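Local coordinates for protein hydrogenase maturation factor (PDB 3VTH) that probably transfers the carbamoyl group of carbamoyl phosphate, in an ATP-dependent reaction, to the C-terminal cysteine of HypE during [NiFe]-hydrogenase maturation, at residues S595-G598 against R599-D602; Q655-E658 against D659-G663; H674-V677 against V678-Y682; N706-L709 against L710-L713; Y725-S728 against K729-C732. One frame throughout, in Å; residues are numbered along the deposited sequence. Where two conformers were deposited one is given.

Contact 1. Residues S595-G598 against R599-D602; sequences SSMG and RFFD. With AP2 (phosphomethylphosphonic acid adenosyl ester), chain H.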
# COMPACT_ATOMS: atom_id res chain seq x y z
N SER A 595 17.64 3.36 20.27
CA SER A 595 17.51 1.90 20.28
C SER A 595 16.78 1.64 18.98
O SER A 595 15.59 1.94 18.86
CB SER A 595 16.64 1.44 21.47
OG SER A 595 16.16 0.11 21.31
N SER A 596 17.48 1.14 17.97
CA SER A 596 16.90 1.13 16.63
C SER A 596 17.48 0.03 15.77
O SER A 596 18.69 -0.03 15.58
CB SER A 596 17.15 2.49 15.95
OG SER A 596 16.89 2.42 14.55
N MET A 597 16.61 -0.82 15.24
CA MET A 597 17.05 -1.88 14.32
C MET A 597 17.54 -1.29 13.00
O MET A 597 18.51 -1.77 12.41
CB MET A 597 15.93 -2.92 14.10
CG MET A 597 16.39 -4.20 13.33
SD MET A 597 17.81 -5.04 14.08
CE MET A 597 17.19 -5.41 15.74
N GLY A 598 16.89 -0.22 12.55
CA GLY A 598 17.34 0.48 11.33
C GLY A 598 18.75 1.03 11.43
O GLY A 598 19.57 0.86 10.51
N ARG A 599 19.06 1.70 12.54
CA ARG A 599 20.39 2.25 12.74
C ARG A 599 21.41 1.14 12.94
O ARG A 599 22.57 1.27 12.52
CB ARG A 599 20.44 3.25 13.91
CG ARG A 599 19.52 4.50 13.79
CD ARG A 599 19.84 5.47 12.62
NE ARG A 599 19.52 4.86 11.33
CZ ARG A 599 18.31 4.87 10.76
NH1 ARG A 599 17.28 5.48 11.34
NH2 ARG A 599 18.14 4.25 9.59
N PHE A 600 21.00 0.06 13.62
CA PHE A 600 21.87 -1.13 13.77
C PHE A 600 22.29 -1.63 12.39
O PHE A 600 23.50 -1.82 12.12
CB PHE A 600 21.15 -2.22 14.59
CG PHE A 600 22.06 -3.29 15.19
CD1 PHE A 600 23.45 -3.28 15.01
CD2 PHE A 600 21.49 -4.35 15.91
CE1 PHE A 600 24.26 -4.29 15.56
CE2 PHE A 600 22.30 -5.37 16.46
CZ PHE A 600 23.69 -5.34 16.28
N PHE A 601 21.32 -1.82 11.50
CA PHE A 601 21.61 -2.19 10.11
C PHE A 601 22.55 -1.20 9.43
O PHE A 601 23.52 -1.61 8.79
CB PHE A 601 20.33 -2.35 9.28
CG PHE A 601 19.80 -3.76 9.25
CD1 PHE A 601 19.85 -4.51 8.08
CD2 PHE A 601 19.26 -4.34 10.41
CE1 PHE A 601 19.35 -5.83 8.05
CE2 PHE A 601 18.76 -5.66 10.38
CZ PHE A 601 18.82 -6.40 9.20
N ASP A 602 22.29 0.11 9.60
CA ASP A 602 23.16 1.13 8.97
C ASP A 602 24.60 1.07 9.51
O ASP A 602 25.56 1.22 8.75
CB ASP A 602 22.61 2.54 9.16
CG ASP A 602 21.39 2.82 8.28
OD1 ASP A 602 21.08 2.01 7.38
OD2 ASP A 602 20.72 3.85 8.53
PB AP2 H . 10.33 4.84 11.09
O1B AP2 H . 11.67 4.15 11.17
O2B AP2 H . 9.28 4.37 12.05
O3B AP2 H . 10.47 6.34 11.00
C3A AP2 H . 9.74 4.36 9.45
PA AP2 H . 9.35 2.60 9.25
O1A AP2 H . 8.67 2.61 7.89
O2A AP2 H . 8.67 1.93 10.42
O5' AP2 H . 10.80 1.88 9.14
C5' AP2 H . 11.57 2.12 7.97
C4' AP2 H . 12.97 1.65 8.30
O4' AP2 H . 13.00 0.23 8.31
C3' AP2 H . 13.99 2.06 7.26
O3' AP2 H . 14.38 3.43 7.43
C2' AP2 H . 15.09 1.06 7.55
O2' AP2 H . 15.83 1.58 8.66
C1' AP2 H . 14.32 -0.21 7.95
N9 AP2 H . 14.32 -1.11 6.76
C8 AP2 H . 13.75 -0.90 5.55
N7 AP2 H . 14.00 -1.92 4.69
C5 AP2 H . 14.76 -2.82 5.35
C6 AP2 H . 15.39 -4.12 5.03
N6 AP2 H . 15.24 -4.70 3.81
N1 AP2 H . 16.12 -4.72 6.01
C2 AP2 H . 16.26 -4.19 7.24
N3 AP2 H . 15.72 -3.00 7.59
C4 AP2 H . 14.98 -2.28 6.70
O HOH W 1 18.49 1.36 7.95
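The Phe601 ring meets Met597 at its edge and the bound nucleotide over one face. Met597 SD lies in the ring plane, 3.9 Å from Phe601 CE2, a Met-aromatic contact, while AP2 C2 sits 3.6 Å from Phe601 CE1, above the plane and toward the rim. CG of Met597 stands anti to its backbone N (chi1 -170°), and the bends beyond it bring the sulfur obliquely against the Phe600 ring as well. The Arg599 guanidinium has Gly598 C over one face and the Asp602 carboxylate at its edge. NE and NH2 both grip one oxygen, with Arg599 NH2 to Asp602 OD2 at 2.8 Å, and reach it from the same side of the carboxylate plane. A water joins Gly598 O, Asp602 OD1 and AP2 O2', tying this helical turn to the ribose. Gly598 CA comes within 3.3 Å of AP2 O2', closeness that the absence of a side chain permits. Ser596 OG accepts a nearly straight bond from Arg599 N (3.0 Å, 170°) and also pairs with Gly508 O. The N-cap starts helix 597-607, whose first turn forms one wall of the nucleotide pocket in the Kae1-like domain.

Contact 2. Residues Q655-E658 against D659-G663; sequences QIYE and DYMKG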
# COMPACT_ATOMS: atom_id res chain seq x y z
N GLN A 655 32.43 -8.39 16.78
CA GLN A 655 32.62 -9.66 16.08
C GLN A 655 32.49 -9.49 14.56
O GLN A 655 33.21 -10.12 13.79
CB GLN A 655 31.62 -10.71 16.58
CG GLN A 655 31.76 -11.10 18.08
CD GLN A 655 30.48 -11.68 18.63
OE1 GLN A 655 29.70 -10.99 19.31
NE2 GLN A 655 30.20 -12.92 18.27
N ILE A 656 31.56 -8.63 14.13
CA ILE A 656 31.39 -8.30 12.72
C ILE A 656 32.65 -7.68 12.12
O ILE A 656 33.11 -8.10 11.05
CB ILE A 656 30.20 -7.36 12.51
CG1 ILE A 656 28.89 -8.14 12.65
CG2 ILE A 656 30.27 -6.69 11.12
CD1 ILE A 656 27.65 -7.26 12.79
N TYR A 657 33.20 -6.68 12.81
CA TYR A 657 34.45 -6.04 12.40
C TYR A 657 35.63 -7.02 12.41
O TYR A 657 36.51 -6.95 11.55
CB TYR A 657 34.74 -4.79 13.25
CG TYR A 657 36.06 -4.10 12.95
CD1 TYR A 657 36.18 -3.17 11.91
CD2 TYR A 657 37.18 -4.38 13.72
CE1 TYR A 657 37.42 -2.53 11.65
CE2 TYR A 657 38.40 -3.75 13.47
CZ TYR A 657 38.52 -2.83 12.44
OH TYR A 657 39.77 -2.25 12.22
N GLU A 658 35.65 -7.92 13.39
CA GLU A 658 36.67 -8.95 13.44
C GLU A 658 36.60 -9.85 12.21
O GLU A 658 37.63 -10.17 11.61
CB GLU A 658 36.54 -9.81 14.70
CG GLU A 658 37.10 -9.18 15.96
CD GLU A 658 37.23 -10.20 17.07
OE1 GLU A 658 36.18 -10.73 17.52
OE2 GLU A 658 38.37 -10.49 17.48
N ASP A 659 35.39 -10.25 11.85
CA ASP A 659 35.18 -11.06 10.65
C ASP A 659 35.65 -10.31 9.41
O ASP A 659 36.27 -10.89 8.52
CB ASP A 659 33.72 -11.49 10.49
CG ASP A 659 33.38 -12.71 11.35
OD1 ASP A 659 34.26 -13.24 12.05
OD2 ASP A 659 32.22 -13.15 11.33
N TYR A 660 35.38 -9.01 9.38
CA TYR A 660 35.70 -8.17 8.24
C TYR A 660 37.21 -8.04 8.06
O TYR A 660 37.72 -8.21 6.95
CB TYR A 660 35.04 -6.79 8.39
CG TYR A 660 35.28 -5.85 7.24
CD1 TYR A 660 34.84 -6.16 5.96
CD2 TYR A 660 35.93 -4.63 7.44
CE1 TYR A 660 35.06 -5.30 4.89
CE2 TYR A 660 36.15 -3.75 6.36
CZ TYR A 660 35.71 -4.09 5.10
OH TYR A 660 35.91 -3.25 4.03
N MET A 661 37.91 -7.75 9.16
CA MET A 661 39.36 -7.66 9.16
C MET A 661 40.05 -8.96 8.72
O MET A 661 41.11 -8.91 8.11
CB MET A 661 39.88 -7.25 10.55
CG MET A 661 39.61 -5.78 10.90
SD MET A 661 39.95 -4.63 9.54
CE MET A 661 41.71 -4.40 9.71
N LYS A 662 39.43 -10.09 9.04
CA LYS A 662 39.98 -11.42 8.72
C LYS A 662 39.87 -11.71 7.24
O LYS A 662 40.56 -12.58 6.73
CB LYS A 662 39.27 -12.52 9.51
CG LYS A 662 39.99 -12.96 10.77
CD LYS A 662 39.02 -13.45 11.83
CE LYS A 662 39.78 -14.14 12.96
NZ LYS A 662 39.04 -14.08 14.26
N GLY A 663 39.00 -10.98 6.55
CA GLY A 663 38.80 -11.17 5.13
C GLY A 663 37.55 -11.94 4.76
O GLY A 663 37.45 -12.44 3.66
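Tyr657 and Met661, one helical turn apart near the end of helix 649-662, pack ring against thioether. Met661 CG lies over one face of the tyrosine, 3.5 Å from Tyr657 CE2 and displaced toward the rim, a CH-pi contact. Beyond it the chain bends at chi2 and chi3 and follows the ring outward, so that Met661 SD reaches a point 3.6 Å from Tyr657 OH. The sulfur sits oblique to the ring, 35° off its normal, in a Met-aromatic contact. A first torsion of 176° carries the Tyr657 ring away from its own amide and along the helix toward the following turn. Its hydroxyl bonds to Asn568 N and its ring meets Tyr566 edge-to-face.

Glu658, on the exposed side, contributes mainly its backbone: its carbonyl accepts from Lys662 N (3.1 Å), and the aliphatic part of the lysine runs past the same oxygen, with Lys662 CD 3.6 Å from Glu658 O. The charged ends stay apart, Glu658 OE2 being 4.9 Å from Lys662 NZ. Gly663 leaves the helix with positive phi (103°) and closes a Schellman motif, its N bonding to Tyr660 O and weakly to Asp659 O. Asp659, buried, turns its carboxylate to Lys672 and Tyr635. Side-chain attraction across this turn is therefore chiefly dispersive and sulfur-aromatic, while the stronger polar partners of Tyr657 and Asp659 come from neighbouring parts of the domain.

Contact 3. Residues H674-V677 against V678-Y682; sequences HNTV and VNFTY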
# COMPACT_ATOMS: atom_id res chain seq x y z
N HIS A 674 22.15 -11.16 10.21
CA HIS A 674 20.69 -11.38 10.14
C HIS A 674 20.29 -12.50 11.12
O HIS A 674 19.33 -12.37 11.87
CB HIS A 674 20.25 -11.75 8.72
CG HIS A 674 20.09 -10.59 7.79
ND1 HIS A 674 21.16 -9.97 7.18
CD2 HIS A 674 18.98 -9.94 7.34
CE1 HIS A 674 20.72 -9.00 6.40
NE2 HIS A 674 19.40 -8.96 6.47
N ASN A 675 21.06 -13.59 11.11
CA ASN A 675 20.79 -14.73 11.99
C ASN A 675 20.88 -14.39 13.47
O ASN A 675 20.13 -14.94 14.29
CB ASN A 675 21.72 -15.90 11.69
CG ASN A 675 21.44 -16.55 10.35
OD1 ASN A 675 20.33 -16.48 9.81
ND2 ASN A 675 22.47 -17.19 9.80
N THR A 676 21.82 -13.52 13.82
CA THR A 676 21.98 -13.02 15.18
C THR A 676 20.70 -12.29 15.66
O THR A 676 20.18 -12.56 16.76
CB THR A 676 23.20 -12.09 15.27
OG1 THR A 676 24.35 -12.78 14.77
CG2 THR A 676 23.45 -11.65 16.73
N VAL A 677 20.21 -11.37 14.85
CA VAL A 677 18.97 -10.64 15.19
C VAL A 677 17.83 -11.65 15.38
O VAL A 677 17.15 -11.63 16.40
CB VAL A 677 18.62 -9.60 14.13
CG1 VAL A 677 17.23 -8.96 14.40
CG2 VAL A 677 19.72 -8.53 14.05
N VAL A 678 17.67 -12.56 14.43
CA VAL A 678 16.67 -13.62 14.57
C VAL A 678 16.83 -14.36 15.89
O VAL A 678 15.86 -14.51 16.64
CB VAL A 678 16.67 -14.60 13.35
CG1 VAL A 678 15.79 -15.85 13.62
CG2 VAL A 678 16.21 -13.87 12.10
N ASN A 679 18.06 -14.78 16.19
CA ASN A 679 18.32 -15.60 17.37
C ASN A 679 18.04 -14.88 18.68
O ASN A 679 17.34 -15.43 19.53
CB ASN A 679 19.74 -16.20 17.33
CG ASN A 679 19.87 -17.28 16.26
OD1 ASN A 679 18.87 -17.73 15.70
ND2 ASN A 679 21.09 -17.68 15.96
N PHE A 680 18.54 -13.65 18.84
CA PHE A 680 18.27 -12.93 20.09
C PHE A 680 16.79 -12.55 20.27
O PHE A 680 16.29 -12.55 21.40
CB PHE A 680 19.29 -11.81 20.41
CG PHE A 680 19.18 -10.54 19.57
CD1 PHE A 680 18.02 -9.77 19.54
CD2 PHE A 680 20.31 -10.04 18.92
CE1 PHE A 680 17.95 -8.58 18.81
CE2 PHE A 680 20.24 -8.83 18.18
CZ PHE A 680 19.06 -8.11 18.14
N THR A 681 16.11 -12.28 19.16
CA THR A 681 14.69 -11.93 19.20
C THR A 681 13.88 -13.15 19.65
O THR A 681 13.00 -13.05 20.51
CB THR A 681 14.21 -11.43 17.82
OG1 THR A 681 15.05 -10.35 17.39
CG2 THR A 681 12.78 -10.94 17.89
N TYR A 682 14.20 -14.30 19.08
CA TYR A 682 13.58 -15.56 19.47
C TYR A 682 13.81 -15.83 20.96
O TYR A 682 12.89 -16.21 21.69
CB TYR A 682 14.15 -16.70 18.61
CG TYR A 682 13.78 -18.09 19.07
CD1 TYR A 682 12.62 -18.70 18.63
CD2 TYR A 682 14.61 -18.79 19.95
CE1 TYR A 682 12.28 -19.99 19.04
CE2 TYR A 682 14.29 -20.08 20.37
CZ TYR A 682 13.12 -20.67 19.90
OH TYR A 682 12.78 -21.93 20.32
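Helix 666-692 of the Kae1-like domain runs beside the nucleotide site, and in its buried middle Val677 lies beside Phe680 and Thr681. Val677 CA stands over one face of the Phe680 ring, 3.7 Å from Phe680 CE2 and off-centre, a CH-pi contact in which the ring lies back against its own helix. The torsion responsible places Phe680 CG between the backbone N and the carbonyl carbon (chi1 73°), folding the ring toward the preceding turn. There Phe680 CD2 approaches Thr676 O at 3.3 Å. Val677 CG2 runs beside the ring, 4.2 Å from Phe680 CZ, and Met597 of helix 597-607 covers both side chains.

Asn675 ND2 donates to the carbonyls of Glu633 and Ser631, while its OD1 is taken by helix 707-719. His674 ND1 bonds to Ser670 O, and its NE2 pairs with ND2 of Asn706, a residue that contacts the adenine; the histidine is thus a second-shell partner of the ligand site.

Two donors of Thr681 converge on one carbonyl. Its hydroxyl also bonds to Tyr506 OH of strand 501-507, which links the helix to the sheet. The backbone N reaches Val677 O at 3.0 Å, nearly along the C=O axis, whereas the hydroxyl donates from above the carbonyl plane, with Thr681 OG1 only 2.7 Å from Val677 O.

Contact 4. Residues N706-L709 against L710-L713; sequences NRYL and LRRL. With AP2 (phosphomethylphosphonic acid adenosyl ester), chain H.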
# COMPACT_ATOMS: atom_id res chain seq x y z
N ASN A 706 12.29 -6.56 5.60
CA ASN A 706 13.37 -7.51 5.32
C ASN A 706 12.76 -8.91 5.25
O ASN A 706 12.24 -9.43 6.26
CB ASN A 706 14.41 -7.41 6.44
CG ASN A 706 15.66 -8.22 6.18
OD1 ASN A 706 15.59 -9.43 5.97
ND2 ASN A 706 16.80 -7.56 6.17
N ARG A 707 12.80 -9.51 4.05
CA ARG A 707 12.15 -10.80 3.81
C ARG A 707 12.71 -11.93 4.70
O ARG A 707 11.98 -12.77 5.21
CB ARG A 707 12.27 -11.21 2.33
CG ARG A 707 11.58 -10.25 1.35
CD ARG A 707 11.86 -10.64 -0.11
NE ARG A 707 11.44 -12.02 -0.37
CZ ARG A 707 10.23 -12.37 -0.84
NH1 ARG A 707 9.32 -11.45 -1.13
NH2 ARG A 707 9.95 -13.66 -1.00
N TYR A 708 14.03 -11.92 4.87
CA TYR A 708 14.74 -12.92 5.63
C TYR A 708 14.40 -12.84 7.13
O TYR A 708 14.00 -13.85 7.72
CB TYR A 708 16.24 -12.78 5.39
CG TYR A 708 17.06 -13.93 5.94
CD1 TYR A 708 17.19 -15.12 5.21
CD2 TYR A 708 17.71 -13.81 7.16
CE1 TYR A 708 17.95 -16.18 5.71
CE2 TYR A 708 18.48 -14.86 7.66
CZ TYR A 708 18.59 -16.04 6.93
OH TYR A 708 19.36 -17.06 7.45
N LEU A 709 14.54 -11.65 7.72
CA LEU A 709 14.15 -11.45 9.12
C LEU A 709 12.73 -11.91 9.41
O LEU A 709 12.48 -12.62 10.38
CB LEU A 709 14.25 -9.97 9.53
CG LEU A 709 15.60 -9.28 9.71
CD1 LEU A 709 15.38 -7.91 10.35
CD2 LEU A 709 16.58 -10.12 10.55
N LEU A 710 11.80 -11.51 8.55
CA LEU A 710 10.40 -11.88 8.73
C LEU A 710 10.19 -13.39 8.63
O LEU A 710 9.63 -14.00 9.54
CB LEU A 710 9.49 -11.15 7.72
CG LEU A 710 8.00 -11.40 7.98
CD1 LEU A 710 7.56 -10.78 9.31
CD2 LEU A 710 7.09 -10.94 6.82
N ARG A 711 10.65 -13.99 7.55
CA ARG A 711 10.42 -15.41 7.31
C ARG A 711 11.12 -16.29 8.36
O ARG A 711 10.53 -17.21 8.90
CB ARG A 711 10.85 -15.82 5.89
CG ARG A 711 10.76 -17.33 5.63
CD ARG A 711 11.24 -17.72 4.24
NE ARG A 711 12.69 -17.56 4.09
CZ ARG A 711 13.58 -18.43 4.53
NH1 ARG A 711 13.19 -19.53 5.17
NH2 ARG A 711 14.87 -18.22 4.33
N ARG A 712 12.38 -16.00 8.64
CA ARG A 712 13.15 -16.81 9.56
C ARG A 712 12.60 -16.74 10.98
O ARG A 712 12.55 -17.74 11.67
CB ARG A 712 14.61 -16.36 9.51
CG ARG A 712 15.36 -16.99 8.38
CD ARG A 712 16.05 -18.17 8.99
NE ARG A 712 16.62 -19.08 8.03
CZ ARG A 712 17.65 -19.87 8.30
NH1 ARG A 712 18.25 -19.83 9.49
NH2 ARG A 712 18.10 -20.68 7.36
N LEU A 713 12.18 -15.55 11.39
CA LEU A 713 11.62 -15.36 12.72
C LEU A 713 10.27 -16.03 12.83
O LEU A 713 10.01 -16.72 13.81
CB LEU A 713 11.56 -13.87 13.09
CG LEU A 713 11.52 -13.43 14.55
CD1 LEU A 713 12.46 -14.22 15.47
CD2 LEU A 713 11.85 -11.93 14.59
PB AP2 H . 10.33 4.84 11.09
O1B AP2 H . 11.67 4.15 11.17
O2B AP2 H . 9.28 4.37 12.05
O3B AP2 H . 10.47 6.34 11.00
C3A AP2 H . 9.74 4.36 9.45
PA AP2 H . 9.35 2.60 9.25
O1A AP2 H . 8.67 2.61 7.89
O2A AP2 H . 8.67 1.93 10.42
O5' AP2 H . 10.80 1.88 9.14
C5' AP2 H . 11.57 2.12 7.97
C4' AP2 H . 12.97 1.65 8.30
O4' AP2 H . 13.00 0.23 8.31
C3' AP2 H . 13.99 2.06 7.26
O3' AP2 H . 14.38 3.43 7.43
C2' AP2 H . 15.09 1.06 7.55
O2' AP2 H . 15.83 1.58 8.66
C1' AP2 H . 14.32 -0.21 7.95
N9 AP2 H . 14.32 -1.11 6.76
C8 AP2 H . 13.75 -0.90 5.55
N7 AP2 H . 14.00 -1.92 4.69
C5 AP2 H . 14.76 -2.82 5.35
C6 AP2 H . 15.39 -4.12 5.03
N6 AP2 H . 15.24 -4.70 3.81
N1 AP2 H . 16.12 -4.72 6.01
C2 AP2 H . 16.26 -4.19 7.24
N3 AP2 H . 15.72 -3.00 7.59
C4 AP2 H . 14.98 -2.28 6.70
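Tyr708 and Arg712 lie side by side on helix 707-719, pointing the same way, with ring and guanidinium planes 24° apart. Arg712 CG sits over the centre of the Tyr708 ring, 3.7 Å from Tyr708 CZ, in a CH-pi contact. Farther out the phenol oxygen lies over the middle of the guanidinium face, Tyr708 OH being 3.4 Å from Arg712 CZ. Meeting that face, the oxygen receives no hydrogen bond from Arg712 NE; its partner is Asn675 OD1, while Arg712 forms a salt bridge with Glu632. The nearby cation would probably polarise the phenol. Under this pair the backbone bond from Arg712 N to Tyr708 O is short, 2.8 Å, and Arg712 CB also packs on that carbonyl, 3.1 Å from Tyr708 O.

At the start of the helix Asn706 works with both ends of its amide. The side chain swings away from its own N (chi1 -173°) to where OD1 can accept from Leu709 N (3.0 Å, 173°), with the donor above the carbonyl plane, while ND2 donates to AP2 N1 at 2.9 Å. The cap thereby fixes the rotation of the amide and presents its N-H to the adenine. This is an N-cap that doubles as an adenine contact, at the head of the helix in the beta-alpha-beta unit 696-700, 707-719 and 723-726 of an actin-like ATPase fold.

Contact 5. Residues Y725-S728 against K729-C732; sequences YSNS and KVPC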
# COMPACT_ATOMS: atom_id res chain seq x y z
N TYR A 725 2.08 -13.60 14.08
CA TYR A 725 1.35 -12.72 13.19
C TYR A 725 2.25 -11.61 12.66
O TYR A 725 3.10 -11.08 13.37
CB TYR A 725 0.17 -12.09 13.92
CG TYR A 725 -0.76 -13.08 14.59
CD1 TYR A 725 -1.94 -13.48 13.97
CD2 TYR A 725 -0.47 -13.60 15.86
CE1 TYR A 725 -2.82 -14.39 14.59
CE2 TYR A 725 -1.33 -14.50 16.49
CZ TYR A 725 -2.50 -14.89 15.85
OH TYR A 725 -3.34 -15.78 16.49
N SER A 726 2.04 -11.25 11.39
CA SER A 726 2.61 -10.01 10.87
C SER A 726 1.66 -9.37 9.88
O SER A 726 0.65 -9.96 9.50
CB SER A 726 3.99 -10.22 10.25
OG SER A 726 4.65 -8.96 10.13
N ASN A 727 1.97 -8.14 9.50
CA ASN A 727 1.16 -7.35 8.59
C ASN A 727 1.05 -7.99 7.24
O ASN A 727 1.98 -8.67 6.78
CB ASN A 727 1.73 -5.94 8.43
CG ASN A 727 1.54 -5.09 9.69
OD1 ASN A 727 0.43 -4.60 9.97
ND2 ASN A 727 2.60 -4.93 10.45
N SER A 728 -0.10 -7.78 6.60
CA SER A 728 -0.37 -8.36 5.29
C SER A 728 -1.20 -7.42 4.39
O SER A 728 -0.83 -7.14 3.26
CB SER A 728 -1.06 -9.73 5.46
OG SER A 728 -1.31 -10.32 4.19
N LYS A 729 -2.30 -6.92 4.92
CA LYS A 729 -3.24 -6.04 4.21
C LYS A 729 -2.81 -4.59 4.28
O LYS A 729 -3.16 -3.79 3.39
CB LYS A 729 -4.63 -6.17 4.85
CG LYS A 729 -5.26 -7.54 4.59
CD LYS A 729 -6.65 -7.63 5.20
CE LYS A 729 -7.39 -8.87 4.70
NZ LYS A 729 -6.63 -10.13 4.95
N VAL A 730 -2.09 -4.23 5.35
CA VAL A 730 -1.47 -2.90 5.45
C VAL A 730 0.03 -3.13 5.70
O VAL A 730 0.40 -4.24 6.07
CB VAL A 730 -2.13 -1.97 6.53
CG1 VAL A 730 -3.68 -1.91 6.34
CG2 VAL A 730 -1.77 -2.40 7.97
N PRO A 731 0.87 -2.13 5.43
CA PRO A 731 2.31 -2.37 5.56
C PRO A 731 2.78 -2.47 7.03
O PRO A 731 2.13 -1.93 7.94
CB PRO A 731 2.94 -1.13 4.90
CG PRO A 731 1.85 -0.61 3.95
CD PRO A 731 0.60 -0.83 4.77
N CYS A 732 3.89 -3.19 7.24
CA CYS A 732 4.56 -3.19 8.53
C CYS A 732 5.39 -1.90 8.66
O CYS A 732 5.82 -1.55 9.75
CB CYS A 732 5.45 -4.44 8.71
SG CYS A 732 6.79 -4.58 7.49
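Asn727 packs against Val730, Pro731 and Cys732 where the chain, leaving strand 723-726 of the actin-like ATPase fold, turns toward the iron-binding residue Asp734. That strand pairs in parallel with strand 696-700, and the turn begins at its end.

Asn727 carries most of the contact. Its CG stands anti to the carbonyl carbon (chi1 -71°), sending the side chain across the mouth of the turn, where it crosses that of Val730. Asn727 CB touches Val730 O at 3.2 Å, and the flat end continues past the next carbonyl, with Asn727 CG 3.7 Å from Pro731 O. The backbones draw together here as well, Asn727 CA lying 5.4 Å from Cys732 CA. The side chain is also about 6 Å from that of the iron ligand His487, which places the turn at the border of the metal site.

Ser728 turns its hydroxyl away from the second half of the turn, to bond with Glu378 O. Its own N-H and those of Lys729 and Val730 are taken up by the carboxylate of Glu494: OE2 accepts from Ser728 and Val730, OE1 from Lys729. One acidic side chain at the end of helix 483-494 thus holds three successive amides. No hydrogen bond spans the two halves, and packing together with these outside partners defines the bend. Asn727 closes it against the last residue through its inner carbons, with Asn727 CG 3.8 Å from Cys732 CA and Asn727 CB 4.0 Å from Cys732 CB.

All five contacts belong to the second Kae1-like subdomain and follow in series along the chain. Contacts 1, 3 and 4 form its compact middle, their centres about 10 to 16 Å apart: helices 597-607, 666-692 and 707-719 touch one another, and contacts 1 and 4 both reach the nucleotide. Contact 2, on helix 649-662, lies farther out, its centre about 19 Å from those of contacts 1 and 3, and touches neither. Helix 707-719 of contact 4 is followed by strand 723-726, on which contact 5 begins, with centres about 13 Å apart and Leu710 packing on Ser726. Nucleotide binding thus draws on helix turns well separated in sequence, while the last turn leads on toward the iron site.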